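Local coordinates for Lmo2125 protein (Listeria monocytogenes serovar 1/2a, PDB 5TU0) that probably captures maltose as the lipid-anchored solute-binding component of a carbohydrate transport system in the cell membrane, at residues 9-14 with 62-67; 28-33 with 289-294. The protein carries 2 engineered substitutions. All coordinates share one frame; numbering follows the deposited sequence.

Interaction 1: 9-14 with 62-67; sequences KTLTVS and PDVMMS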
loop_
_atom_site.group_PDB
_atom_site.type_symbol
_atom_site.label_atom_id
_atom_site.label_comp_id
_atom_site.label_asym_id
_atom_site.label_seq_id
_atom_site.Cartn_x
_atom_site.Cartn_y
_atom_site.Cartn_z
ATOM N N LYS A 9 30.136 17.003 -13.676
ATOM C CA LYS A 9 29.243 15.814 -13.598
ATOM C C LYS A 9 27.723 15.961 -13.806
ATOM O O LYS A 9 27.151 17.037 -13.681
ATOM C CB LYS A 9 29.511 15.089 -12.275
ATOM C CG LYS A 9 29.224 15.947 -11.052
ATOM C CD LYS A 9 29.791 15.382 -9.756
ATOM C CE LYS A 9 31.297 15.536 -9.668
ATOM N NZ LYS A 9 31.810 15.059 -8.356
ATOM N N THR A 10 27.084 14.838 -14.117
ATOM C CA THR A 10 25.647 14.805 -14.413
ATOM C C THR A 10 24.955 13.584 -13.761
ATOM O O THR A 10 25.605 12.570 -13.479
ATOM C CB THR A 10 25.412 14.864 -15.946
ATOM O OG1 THR A 10 24.000 14.892 -16.243
ATOM C CG2 THR A 10 26.087 13.685 -16.652
ATOM N N LEU A 11 23.647 13.716 -13.519
ATOM C CA LEU A 11 22.833 12.696 -12.851
ATOM C C LEU A 11 21.500 12.531 -13.591
ATOM O O LEU A 11 20.804 13.511 -13.842
ATOM C CB LEU A 11 22.538 13.135 -11.418
ATOM C CG LEU A 11 21.763 12.134 -10.550
ATOM C CD1 LEU A 11 22.692 11.027 -10.079
ATOM C CD2 LEU A 11 21.111 12.824 -9.366
ATOM N N THR A 12 21.139 11.295 -13.940
ATOM C CA THR A 12 19.873 11.056 -14.631
ATOM C C THR A 12 18.811 10.537 -13.661
ATOM O O THR A 12 18.974 9.470 -13.031
ATOM C CB THR A 12 20.047 10.121 -15.837
ATOM O OG1 THR A 12 20.964 10.721 -16.759
ATOM C CG2 THR A 12 18.728 9.902 -16.541
ATOM N N VAL A 13 17.710 11.288 -13.573
ATOM C CA VAL A 13 16.623 10.996 -12.640
ATOM C C VAL A 13 15.426 10.608 -13.468
ATOM O O VAL A 13 14.985 11.398 -14.293
ATOM C CB VAL A 13 16.288 12.244 -11.789
ATOM C CG1 VAL A 13 15.078 12.006 -10.876
ATOM C CG2 VAL A 13 17.508 12.673 -10.993
ATOM N N SER A 14 14.940 9.375 -13.288
ATOM C CA SER A 14 13.782 8.885 -14.021
ATOM C C SER A 14 12.570 8.762 -13.117
ATOM O O SER A 14 12.614 8.086 -12.081
ATOM C CB SER A 14 14.068 7.533 -14.680
ATOM O OG SER A 14 12.990 7.140 -15.527
ATOM N N PRO A 62 18.828 4.835 -15.965
ATOM C CA PRO A 62 18.959 6.067 -15.180
ATOM C C PRO A 62 19.757 5.799 -13.899
ATOM O O PRO A 62 19.892 4.642 -13.479
ATOM C CB PRO A 62 17.496 6.410 -14.833
ATOM C CG PRO A 62 16.815 5.092 -14.825
ATOM C CD PRO A 62 17.436 4.340 -15.952
ATOM N N ASP A 63 20.290 6.856 -13.289
ATOM C CA ASP A 63 21.034 6.720 -12.043
ATOM C C ASP A 63 20.137 6.531 -10.847
ATOM O O ASP A 63 20.457 5.740 -9.943
ATOM C CB ASP A 63 21.878 7.957 -11.799
ATOM C CG ASP A 63 22.930 8.143 -12.849
ATOM O OD1 ASP A 63 23.782 7.244 -12.980
ATOM O OD2 ASP A 63 22.914 9.199 -13.516
ATOM N N VAL A 64 19.026 7.272 -10.804
ATOM C CA VAL A 64 18.074 7.163 -9.702
ATOM C C VAL A 64 16.650 7.112 -10.242
ATOM O O VAL A 64 16.351 7.646 -11.311
ATOM C CB VAL A 64 18.189 8.321 -8.688
ATOM C CG1 VAL A 64 19.536 8.289 -7.970
ATOM C CG2 VAL A 64 17.974 9.651 -9.378
ATOM N N MET A 65 15.787 6.437 -9.495
ATOM C CA MET A 65 14.390 6.278 -9.862
ATOM C C MET A 65 13.602 5.946 -8.596
ATOM O O MET A 65 14.158 5.923 -7.512
ATOM C CB MET A 65 14.278 5.183 -10.928
ATOM C CG MET A 65 14.634 3.785 -10.432
ATOM S SD MET A 65 15.659 2.825 -11.577
ATOM C CE MET A 65 17.222 3.579 -11.143
ATOM N N MET A 66 12.313 5.692 -8.732
ATOM C CA MET A 66 11.503 5.334 -7.592
ATOM C C MET A 66 11.025 3.898 -7.736
ATOM O O MET A 66 11.061 3.312 -8.828
ATOM C CB MET A 66 10.311 6.286 -7.473
ATOM C CG MET A 66 10.708 7.746 -7.269
ATOM S SD MET A 66 9.291 8.874 -7.347
ATOM C CE MET A 66 8.284 8.229 -6.043
ATOM N N SER A 67 10.576 3.332 -6.620
ATOM C CA SER A 67 10.015 1.996 -6.605
ATOM C C SER A 67 9.036 1.856 -5.456
ATOM O O SER A 67 9.234 2.450 -4.390
ATOM C CB SER A 67 11.115 0.945 -6.448
ATOM O OG SER A 67 10.566 -0.367 -6.310
HETATM O O HOH W 1 10.880 6.172 -11.216
#
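Thr12 meets Asp63 at the start of the contact: its N-H points almost straight (174°) at the anti lone pair of Asp63 OD2, with N and OD2 2.8 Å apart. CG of Asp63 stands beside its own backbone N (chi1 -64°), which brings the carboxylate to the side where Thr12 lies; OD1 is hydrogen-bonded by Ser282 and Asn284, two residues of the tartronate pocket. Thr12 O accepts Val64 N at 3.1 Å and a weak bond from Asp63 N; Val64 O in turn accepts Ser14 N at 3.0 Å. These bonds flank the single bridge, Val13 with Val64, between the parallel strands 10-14 and 64-67. With strand 37-42 on its other edge, strand 10-15 takes the inner place expected in the N-terminal lobe of a periplasmic-binding-protein fold. Packing is dense where Trp291 of helix 285-295 lies against Leu11, Val13 and Val64. CG2 of Val64, in one of two conformers, lies against CG2 of Val13, and Leu11 CD1 touches the CB methylene of Asp63 at 3.6 Å. The partly exposed Thr12 and Pro62 meet more loosely, CG2 to CB at 4.1 Å. Past the last direct bond, a water joins Ser14 O (2.7 Å) to Met66 N (2.9 Å).

Interaction 2: 28-33 with 289-294; sequences GDFEKD and QKWLDY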
loop_
_atom_site.group_PDB
_atom_site.type_symbol
_atom_site.label_atom_id
_atom_site.label_comp_id
_atom_site.label_asym_id
_atom_site.label_seq_id
_atom_site.Cartn_x
_atom_site.Cartn_y
_atom_site.Cartn_z
ATOM N N GLY A 28 16.838 22.377 -9.347
ATOM C CA GLY A 28 17.703 23.555 -9.414
ATOM C C GLY A 28 18.622 23.767 -8.223
ATOM O O GLY A 28 19.828 23.975 -8.391
ATOM N N ASP A 29 18.060 23.723 -7.023
ATOM C CA ASP A 29 18.853 23.959 -5.808
ATOM C C ASP A 29 19.886 22.841 -5.570
ATOM O O ASP A 29 20.987 23.100 -5.061
ATOM C CB ASP A 29 17.944 24.189 -4.608
ATOM C CG ASP A 29 17.150 25.475 -4.724
ATOM O OD1 ASP A 29 17.682 26.468 -5.252
ATOM O OD2 ASP A 29 15.996 25.504 -4.274
ATOM N N PHE A 30 19.539 21.625 -5.995
ATOM C CA PHE A 30 20.468 20.499 -5.915
ATOM C C PHE A 30 21.624 20.704 -6.898
ATOM O O PHE A 30 22.792 20.486 -6.552
ATOM C CB PHE A 30 19.754 19.193 -6.217
ATOM C CG PHE A 30 20.648 18.000 -6.170
ATOM C CD1 PHE A 30 20.913 17.374 -4.956
ATOM C CD2 PHE A 30 21.224 17.497 -7.328
ATOM C CE1 PHE A 30 21.742 16.255 -4.893
ATOM C CE2 PHE A 30 22.062 16.389 -7.277
ATOM C CZ PHE A 30 22.315 15.760 -6.061
ATOM N N GLU A 31 21.293 21.106 -8.124
ATOM C CA GLU A 31 22.310 21.398 -9.149
ATOM C C GLU A 31 23.328 22.428 -8.657
ATOM O O GLU A 31 24.537 22.228 -8.784
ATOM C CB GLU A 31 21.657 21.906 -10.427
ATOM C CG GLU A 31 20.859 20.833 -11.161
ATOM C CD GLU A 31 20.199 21.337 -12.425
ATOM O OE1 GLU A 31 19.873 22.548 -12.520
ATOM O OE2 GLU A 31 20.002 20.507 -13.332
ATOM N N LYS A 32 22.818 23.521 -8.100
ATOM C CA LYS A 32 23.657 24.606 -7.563
ATOM C C LYS A 32 24.494 24.168 -6.372
ATOM O O LYS A 32 25.649 24.576 -6.213
ATOM C CB LYS A 32 22.769 25.759 -7.088
ATOM C CG LYS A 32 22.000 26.467 -8.172
ATOM C CD LYS A 32 22.903 27.375 -8.952
ATOM C CE LYS A 32 22.142 28.115 -10.026
ATOM N NZ LYS A 32 23.043 29.141 -10.614
ATOM N N ASP A 33 23.884 23.365 -5.506
ATOM C CA ASP A 33 24.539 22.941 -4.286
ATOM C C ASP A 33 25.652 21.929 -4.545
ATOM O O ASP A 33 26.578 21.834 -3.755
ATOM C CB ASP A 33 23.503 22.343 -3.325
ATOM C CG ASP A 33 24.007 22.234 -1.899
ATOM O OD1 ASP A 33 24.708 23.161 -1.443
ATOM O OD2 ASP A 33 23.648 21.239 -1.224
ATOM N N GLN A 289 23.652 9.326 -4.135
ATOM C CA GLN A 289 23.448 9.271 -2.671
ATOM C C GLN A 289 23.040 10.659 -2.168
ATOM O O GLN A 289 22.112 10.796 -1.351
ATOM C CB GLN A 289 24.712 8.805 -1.944
ATOM C CG GLN A 289 24.593 8.830 -0.423
ATOM C CD GLN A 289 23.602 7.809 0.104
ATOM O OE1 GLN A 289 23.806 6.601 -0.049
ATOM N NE2 GLN A 289 22.528 8.278 0.754
ATOM N N LYS A 290 23.729 11.684 -2.672
ATOM C CA LYS A 290 23.410 13.054 -2.309
ATOM C C LYS A 290 21.970 13.382 -2.746
ATOM O O LYS A 290 21.251 14.014 -2.006
ATOM C CB LYS A 290 24.430 14.031 -2.879
ATOM C CG LYS A 290 25.819 13.892 -2.239
ATOM C CD LYS A 290 26.807 14.827 -2.904
ATOM C CE LYS A 290 28.183 14.819 -2.241
ATOM N NZ LYS A 290 28.879 13.509 -2.382
ATOM N N TRP A 291 21.551 12.897 -3.907
ATOM C CA TRP A 291 20.167 13.114 -4.386
ATOM C C TRP A 291 19.138 12.497 -3.446
ATOM O O TRP A 291 18.147 13.129 -3.124
ATOM C CB TRP A 291 19.960 12.581 -5.812
ATOM C CG TRP A 291 18.540 12.733 -6.272
ATOM C CD1 TRP A 291 17.557 11.786 -6.226
ATOM C CD2 TRP A 291 17.931 13.917 -6.783
ATOM N NE1 TRP A 291 16.376 12.299 -6.698
ATOM C CE2 TRP A 291 16.582 13.614 -7.046
ATOM C CE3 TRP A 291 18.396 15.210 -7.045
ATOM C CZ2 TRP A 291 15.694 14.554 -7.577
ATOM C CZ3 TRP A 291 17.512 16.147 -7.577
ATOM C CH2 TRP A 291 16.172 15.809 -7.832
ATOM N N LEU A 292 19.366 11.256 -3.020
ATOM C CA LEU A 292 18.446 10.619 -2.083
ATOM C C LEU A 292 18.291 11.428 -0.782
ATOM O O LEU A 292 17.172 11.597 -0.277
ATOM C CB LEU A 292 18.862 9.170 -1.777
ATOM C CG LEU A 292 18.256 8.071 -2.660
ATOM C CD1 LEU A 292 18.539 8.302 -4.137
ATOM C CD2 LEU A 292 18.738 6.689 -2.233
ATOM N N ASP A 293 19.418 11.914 -0.253
ATOM C CA ASP A 293 19.440 12.711 0.987
ATOM C C ASP A 293 18.748 14.055 0.788
ATOM O O ASP A 293 18.135 14.590 1.721
ATOM C CB ASP A 293 20.885 12.949 1.467
ATOM C CG ASP A 293 21.573 11.662 1.944
ATOM O OD1 ASP A 293 20.885 10.637 2.150
ATOM O OD2 ASP A 293 22.813 11.680 2.111
ATOM N N TYR A 294 18.899 14.615 -0.408
ATOM C CA TYR A 294 18.231 15.864 -0.771
ATOM C C TYR A 294 16.704 15.691 -0.904
ATOM O O TYR A 294 15.915 16.357 -0.210
ATOM C CB TYR A 294 18.790 16.365 -2.105
ATOM C CG TYR A 294 18.126 17.604 -2.667
ATOM C CD1 TYR A 294 18.446 18.863 -2.182
ATOM C CD2 TYR A 294 17.207 17.521 -3.716
ATOM C CE1 TYR A 294 17.851 20.012 -2.704
ATOM C CE2 TYR A 294 16.605 18.670 -4.241
ATOM C CZ TYR A 294 16.938 19.914 -3.726
ATOM O OH TYR A 294 16.362 21.074 -4.212
#
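The helical segments bearing Phe30 and Tyr294 pass at 135° between their N-to-C directions, with axes 11.2 Å apart, and the nearest CA atoms are those of these two residues. An aromatic cluster of Phe30, Trp291 and Tyr294 fills this wide separation, so helix 17-34 and helix 285-295 of the solute-binding-protein fold meet through rings and not backbone to backbone. Phe30 is the central piece. Its CG, anti to the backbone N (chi1 179°), is directed toward helix 285-295, where Trp291 covers one face of the ring and Tyr294 CD1 lies in plane at its edge. Trp291 turns an edge to it: CE3 sits 3.6 Å above the Phe30 plane, over the ring centre. The six-membered ring of the indole thereby makes an edge-to-face pair, with planes at 84°. Beyond this pair Trp291 meets a further ring edge to face, that of Trp276 on strand 272-278. Tyr294 receives Phe30 differently. CB of Phe30 lies over the middle of the phenol face, 3.8 Å from its centroid, as a CH-pi contact, while CD1 of Phe30 touches Tyr294 CG at 3.6 Å. The far edge of the Phe30 ring reaches the backbone of the partner helix, where CE1 approaches Lys290 C and Trp291 N. Toward the more exposed margin, the phenol hydroxyl is hydrogen-bonded to Ile26 O, one turn before Phe30 in helix 17-34, which ties down the tip of Tyr294; the same OH lies 3.5 Å from CB of Asp29.

From the N terminus, strand 10-15 is laid down first and helix 17-34 follows it. Interaction 1 closes when the chain, after strand 37-42 and helix 45-58, returns with residues 62-67 alongside residues 9-14. Interaction 2 begins inside that span, at residues 28-33, but closes only after 255 intervening residues, when helix 285-295 comes back against helix 17-34; the two closures therefore cross. Their centres lie 12 Å apart. Trp291 makes most of the link: its CB packs 3.7 Å from Leu11 CD2 and its CD1 3.8 Å from Val64 CG2. Leu292 adds a contact to Val64. Strands 10-15 and 64-68 are thereby tied to helices 17-34 and 285-295.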